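Local coordinates for protein alpha-1,6-mannanase (PDB 4V1S) that probably hydrolyses alpha-1,6-linked mannan, as a family 76 glycoside hydrolase of a gut symbiont, at residues Q77-W82 against D114-P119; Y127-T132 against V137-Y142. All blocks are in the same frame, centred on the assembly; numbering follows the deposited sequence. Where two conformers were deposited one is given.

Contacts 1 and 2 lie side by side, their centres about 7 Å apart and on the same side of the chain's centre. They follow one another in sequence. Contact 1 ties the start of helix 81-97 to the turn after helix 99-114. Contact 2 closes the loop that follows the small hairpin of strands 117-121 and 124-127. Two probable backbone hydrogen bonds join them: Tyr116 O to Ala128 N, 2.8 Å, and Ile81 N to Thr129 O, 2.8 Å. A bound glycerol, probably from the crystallisation liquor, lies about 5 Å from the side chain of Phe141; such molecules often mark pockets.

Contact 1: residues Q77-W82 against D114-P119; sequences QVSFIW and DNYWHP
Tyr116 reaches Ser79 with its hydroxyl and Ile81 with the CD2/CE2 side of its ring. The polar part is one hydrogen bond. Tyr116 OH donates to the backbone oxygen Ser79 O at 2.7 Å. The donor approaches at a C=O...O angle of 137° and is tilted 34° from the carbonyl plane. Ser79 O itself lies at the edge of the ring, in its plane. The side chain of Ser79 has its main partners elsewhere, since OG bonds to Tyr69 O and Asn84 ND2. The apolar part is the Ile81 side chain. Its CG1 lies over one ring face, and CB comes within 3.9 Å of Tyr116 CD2. Ile81 CG1 is anti to the backbone N (chi1 -163°), and the chain runs on extended, bringing CD1 within 4.0 Å of Tyr116 CB. The isoleucine and tyrosine side chains run antiparallel, alongside one another. A type I beta turn from Asp114 to Trp117 carries the tyrosine, with Trp117 N bonded to Asp114 O at 3.1 Å. Here the turn leaving helix 99-114 is pinned to the loop entering helix 81-97, within the (alpha/alpha)6 barrel known for family GH76.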
# COMPACT_ATOMS: atom_id res chain seq x y z
N GLN A 77 1.93 23.30 0.52
CA GLN A 77 2.45 22.53 -0.60
C GLN A 77 1.42 21.50 -0.97
O GLN A 77 0.75 20.94 -0.09
CB GLN A 77 3.73 21.78 -0.18
N VAL A 78 1.33 21.21 -2.27
CA VAL A 78 0.54 20.09 -2.74
C VAL A 78 1.15 18.81 -2.15
O VAL A 78 2.37 18.69 -2.00
CB VAL A 78 0.52 19.99 -4.29
CG1 VAL A 78 -0.47 18.93 -4.73
CG2 VAL A 78 0.16 21.32 -4.94
N SER A 79 0.28 17.86 -1.82
CA SER A 79 0.70 16.58 -1.25
C SER A 79 1.62 15.77 -2.16
O SER A 79 1.50 15.78 -3.40
CB SER A 79 -0.52 15.73 -0.94
OG SER A 79 -1.33 15.51 -2.09
N PHE A 80 2.55 15.07 -1.53
CA PHE A 80 3.26 14.01 -2.19
C PHE A 80 2.27 12.94 -2.61
O PHE A 80 1.17 12.85 -2.09
CB PHE A 80 4.31 13.41 -1.28
CG PHE A 80 5.41 14.37 -0.90
CD1 PHE A 80 6.36 14.76 -1.83
CD2 PHE A 80 5.52 14.87 0.39
CE1 PHE A 80 7.36 15.65 -1.51
CE2 PHE A 80 6.54 15.74 0.73
CZ PHE A 80 7.46 16.13 -0.23
N ILE A 81 2.67 12.12 -3.58
CA ILE A 81 1.74 11.17 -4.16
C ILE A 81 1.21 10.16 -3.12
O ILE A 81 0.03 9.73 -3.19
CB ILE A 81 2.37 10.48 -5.40
CG1 ILE A 81 1.31 9.81 -6.24
CG2 ILE A 81 3.46 9.49 -5.00
CD1 ILE A 81 1.84 9.28 -7.56
N TRP A 82 2.05 9.80 -2.15
CA TRP A 82 1.74 8.64 -1.26
C TRP A 82 0.34 8.74 -0.61
O TRP A 82 -0.42 7.80 -0.65
CB TRP A 82 2.82 8.55 -0.18
CG TRP A 82 2.86 7.29 0.58
CD1 TRP A 82 1.98 6.27 0.57
CD2 TRP A 82 3.85 6.96 1.54
NE1 TRP A 82 2.38 5.27 1.45
CE2 TRP A 82 3.53 5.69 2.07
CE3 TRP A 82 4.98 7.62 2.03
CZ2 TRP A 82 4.29 5.07 3.04
CZ3 TRP A 82 5.76 6.98 2.97
CH2 TRP A 82 5.40 5.74 3.48
N ASP A 114 -3.38 11.96 -12.69
CA ASP A 114 -2.81 12.44 -13.96
C ASP A 114 -1.89 13.70 -13.74
O ASP A 114 -0.95 13.93 -14.50
CB ASP A 114 -3.92 12.75 -14.97
CG ASP A 114 -4.45 11.50 -15.74
OD1 ASP A 114 -3.82 10.38 -15.78
OD2 ASP A 114 -5.54 11.69 -16.37
N ASN A 115 -2.17 14.49 -12.70
CA ASN A 115 -1.33 15.64 -12.36
C ASN A 115 0.07 15.22 -11.99
O ASN A 115 0.99 16.02 -12.10
CB ASN A 115 -1.90 16.48 -11.26
CG ASN A 115 -3.19 17.16 -11.66
OD1 ASN A 115 -3.30 17.72 -12.75
ND2 ASN A 115 -4.17 17.12 -10.78
N TYR A 116 0.21 14.00 -11.48
CA TYR A 116 1.51 13.45 -11.09
C TYR A 116 2.19 12.61 -12.18
O TYR A 116 3.31 12.12 -11.99
CB TYR A 116 1.35 12.58 -9.84
CG TYR A 116 0.86 13.32 -8.59
CD1 TYR A 116 -0.46 13.70 -8.45
CD2 TYR A 116 1.73 13.64 -7.57
CE1 TYR A 116 -0.91 14.32 -7.31
CE2 TYR A 116 1.27 14.25 -6.42
CZ TYR A 116 -0.03 14.65 -6.31
OH TYR A 116 -0.44 15.30 -5.18
N TRP A 117 1.49 12.38 -13.30
CA TRP A 117 2.04 11.52 -14.36
C TRP A 117 2.97 12.30 -15.26
O TRP A 117 2.59 13.36 -15.79
CB TRP A 117 0.91 10.97 -15.19
CG TRP A 117 1.31 10.09 -16.34
CD1 TRP A 117 1.30 10.42 -17.65
CD2 TRP A 117 1.78 8.74 -16.26
NE1 TRP A 117 1.68 9.35 -18.41
CE2 TRP A 117 2.01 8.31 -17.58
CE3 TRP A 117 2.04 7.85 -15.19
CZ2 TRP A 117 2.41 7.02 -17.89
CZ3 TRP A 117 2.47 6.59 -15.51
CH2 TRP A 117 2.67 6.19 -16.86
N HIS A 118 4.15 11.74 -15.49
CA HIS A 118 5.07 12.27 -16.47
C HIS A 118 5.10 11.37 -17.69
O HIS A 118 5.47 10.23 -17.57
CB HIS A 118 6.47 12.45 -15.89
CG HIS A 118 7.28 13.48 -16.62
ND1 HIS A 118 7.64 13.35 -17.95
CD2 HIS A 118 7.79 14.66 -16.21
CE1 HIS A 118 8.33 14.41 -18.32
NE2 HIS A 118 8.45 15.21 -17.28
N PRO A 119 4.76 11.91 -18.87
CA PRO A 119 4.63 11.03 -20.07
C PRO A 119 5.96 10.64 -20.69
O PRO A 119 6.01 9.73 -21.48
CB PRO A 119 3.86 11.89 -21.06
CG PRO A 119 4.18 13.29 -20.66
CD PRO A 119 4.33 13.28 -19.17

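Contact 2: residues Y127-T132 against V137-Y142; sequences YATLPT and VPDRFY
Ala128 and Thr129 pack on Pro138 to Phe141 in a buried loop-to-loop contact, between strand 124-127 and helix 142-159. One backbone hydrogen bond anchors it. Thr129 N donates to Asp139 O over 3.0 Å; the N-H...O angle is 162°, and the donor sits nearly in line with the C=O bond. Two waters add further bridges. Water 1 donates to Tyr127 O at 2.8 Å and accepts from Phe141 N; it also sits at the edge of the Phe141 ring, in its plane. Water 2 joins Thr132 OG1 to Val137 O, donating to the latter. Between them, Ala128 CB meets Pro138 CB at 3.8 Å. Thr129 CB rests obliquely on Phe141 CE1, 3.7 Å away, while Thr129 OG1 turns to Glu144. The aliphatic part of Arg140 runs past Tyr127, with CG 3.6 Å from Tyr127 O. A bend at chi3 (-69°) then turns the guanidinium toward its partners, Glu191 in a salt bridge and Ile124 O. Replacing Arg140 by alanine would probably cost Glu191 this salt bridge, Ile124 O its guanidinium donor, and Tyr127 O the cover of CG and CD. Phe141 occupies the N-cap position of helix 142-159. The contact thus folds back the connection from the beta hairpin to the next helix of what is, in this family, an alpha/alpha barrel.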
# COMPACT_ATOMS: atom_id res chain seq x y z
N TYR A 127 4.88 7.91 -12.86
CA TYR A 127 4.42 8.89 -11.88
C TYR A 127 5.60 9.50 -11.09
O TYR A 127 6.55 8.82 -10.79
CB TYR A 127 3.45 8.25 -10.88
CG TYR A 127 2.08 7.92 -11.44
CD1 TYR A 127 1.12 8.92 -11.62
CD2 TYR A 127 1.76 6.63 -11.82
CE1 TYR A 127 -0.12 8.62 -12.21
CE2 TYR A 127 0.51 6.33 -12.36
CZ TYR A 127 -0.43 7.33 -12.55
OH TYR A 127 -1.66 7.01 -13.10
N ALA A 128 5.45 10.79 -10.78
CA ALA A 128 6.35 11.58 -9.92
C ALA A 128 5.79 11.72 -8.52
O ALA A 128 4.57 11.56 -8.28
CB ALA A 128 6.61 12.94 -10.55
N THR A 129 6.69 12.10 -7.60
CA THR A 129 6.32 12.25 -6.22
C THR A 129 5.45 13.49 -5.99
O THR A 129 4.64 13.53 -5.07
CB THR A 129 7.56 12.28 -5.32
OG1 THR A 129 7.17 11.91 -3.99
CG2 THR A 129 8.29 13.60 -5.38
N LEU A 130 5.61 14.49 -6.85
CA LEU A 130 4.81 15.71 -6.82
C LEU A 130 4.23 15.98 -8.21
O LEU A 130 4.68 15.41 -9.20
CB LEU A 130 5.69 16.88 -6.37
CG LEU A 130 6.04 16.97 -4.88
CD1 LEU A 130 7.19 17.93 -4.64
CD2 LEU A 130 4.82 17.36 -4.05
N PRO A 131 3.24 16.88 -8.30
CA PRO A 131 2.71 17.20 -9.60
C PRO A 131 3.80 17.62 -10.58
O PRO A 131 4.75 18.31 -10.21
CB PRO A 131 1.75 18.34 -9.31
CG PRO A 131 1.21 17.98 -7.95
CD PRO A 131 2.45 17.49 -7.22
N THR A 132 3.63 17.18 -11.82
CA THR A 132 4.61 17.41 -12.86
C THR A 132 3.89 17.50 -14.20
O THR A 132 2.67 17.43 -14.28
CB THR A 132 5.67 16.27 -12.85
OG1 THR A 132 6.83 16.63 -13.61
CG2 THR A 132 5.09 14.97 -13.34
N VAL A 137 11.23 18.56 -15.01
CA VAL A 137 12.05 17.47 -14.56
C VAL A 137 11.35 16.93 -13.30
O VAL A 137 11.17 17.68 -12.31
CB VAL A 137 13.46 17.95 -14.21
CG1 VAL A 137 14.27 16.84 -13.52
CG2 VAL A 137 14.19 18.41 -15.47
N PRO A 138 10.99 15.64 -13.31
CA PRO A 138 10.30 15.04 -12.19
C PRO A 138 11.24 14.30 -11.24
O PRO A 138 12.35 13.95 -11.63
CB PRO A 138 9.37 14.04 -12.87
CG PRO A 138 10.25 13.51 -13.99
CD PRO A 138 11.04 14.71 -14.46
N ASP A 139 10.78 14.10 -10.02
CA ASP A 139 11.49 13.32 -9.00
C ASP A 139 10.68 12.04 -8.87
O ASP A 139 9.57 12.06 -8.32
CB ASP A 139 11.55 14.11 -7.69
CG ASP A 139 12.59 13.60 -6.70
OD1 ASP A 139 13.48 12.78 -7.05
OD2 ASP A 139 12.54 14.06 -5.53
N ARG A 140 11.22 10.95 -9.41
CA ARG A 140 10.43 9.70 -9.50
C ARG A 140 11.04 8.55 -8.71
O ARG A 140 12.27 8.48 -8.58
CB ARG A 140 10.20 9.29 -10.95
CG ARG A 140 9.57 10.40 -11.79
CD ARG A 140 9.07 9.91 -13.12
NE ARG A 140 10.19 9.54 -14.01
CZ ARG A 140 10.04 9.25 -15.30
NH1 ARG A 140 8.86 9.30 -15.87
NH2 ARG A 140 11.10 8.95 -16.05
N PHE A 141 10.14 7.74 -8.15
CA PHE A 141 10.45 6.65 -7.22
C PHE A 141 9.85 5.36 -7.71
O PHE A 141 8.68 5.31 -8.08
CB PHE A 141 9.91 7.01 -5.83
CG PHE A 141 10.59 8.22 -5.25
CD1 PHE A 141 10.22 9.51 -5.67
CD2 PHE A 141 11.62 8.09 -4.36
CE1 PHE A 141 10.84 10.63 -5.15
CE2 PHE A 141 12.27 9.22 -3.86
CZ PHE A 141 11.88 10.48 -4.28
N TYR A 142 10.66 4.31 -7.71
CA TYR A 142 10.20 3.05 -8.27
C TYR A 142 9.15 2.44 -7.34
O TYR A 142 8.22 1.80 -7.83
CB TYR A 142 11.38 2.10 -8.55
CG TYR A 142 12.35 2.67 -9.56
CD1 TYR A 142 12.02 2.74 -10.90
CD2 TYR A 142 13.57 3.20 -9.17
CE1 TYR A 142 12.90 3.28 -11.84
CE2 TYR A 142 14.45 3.75 -10.11
CZ TYR A 142 14.10 3.78 -11.45
OH TYR A 142 14.95 4.30 -12.41
O HOH W 1 7.51 8.56 -8.17
O HOH W 2 8.36 18.21 -11.95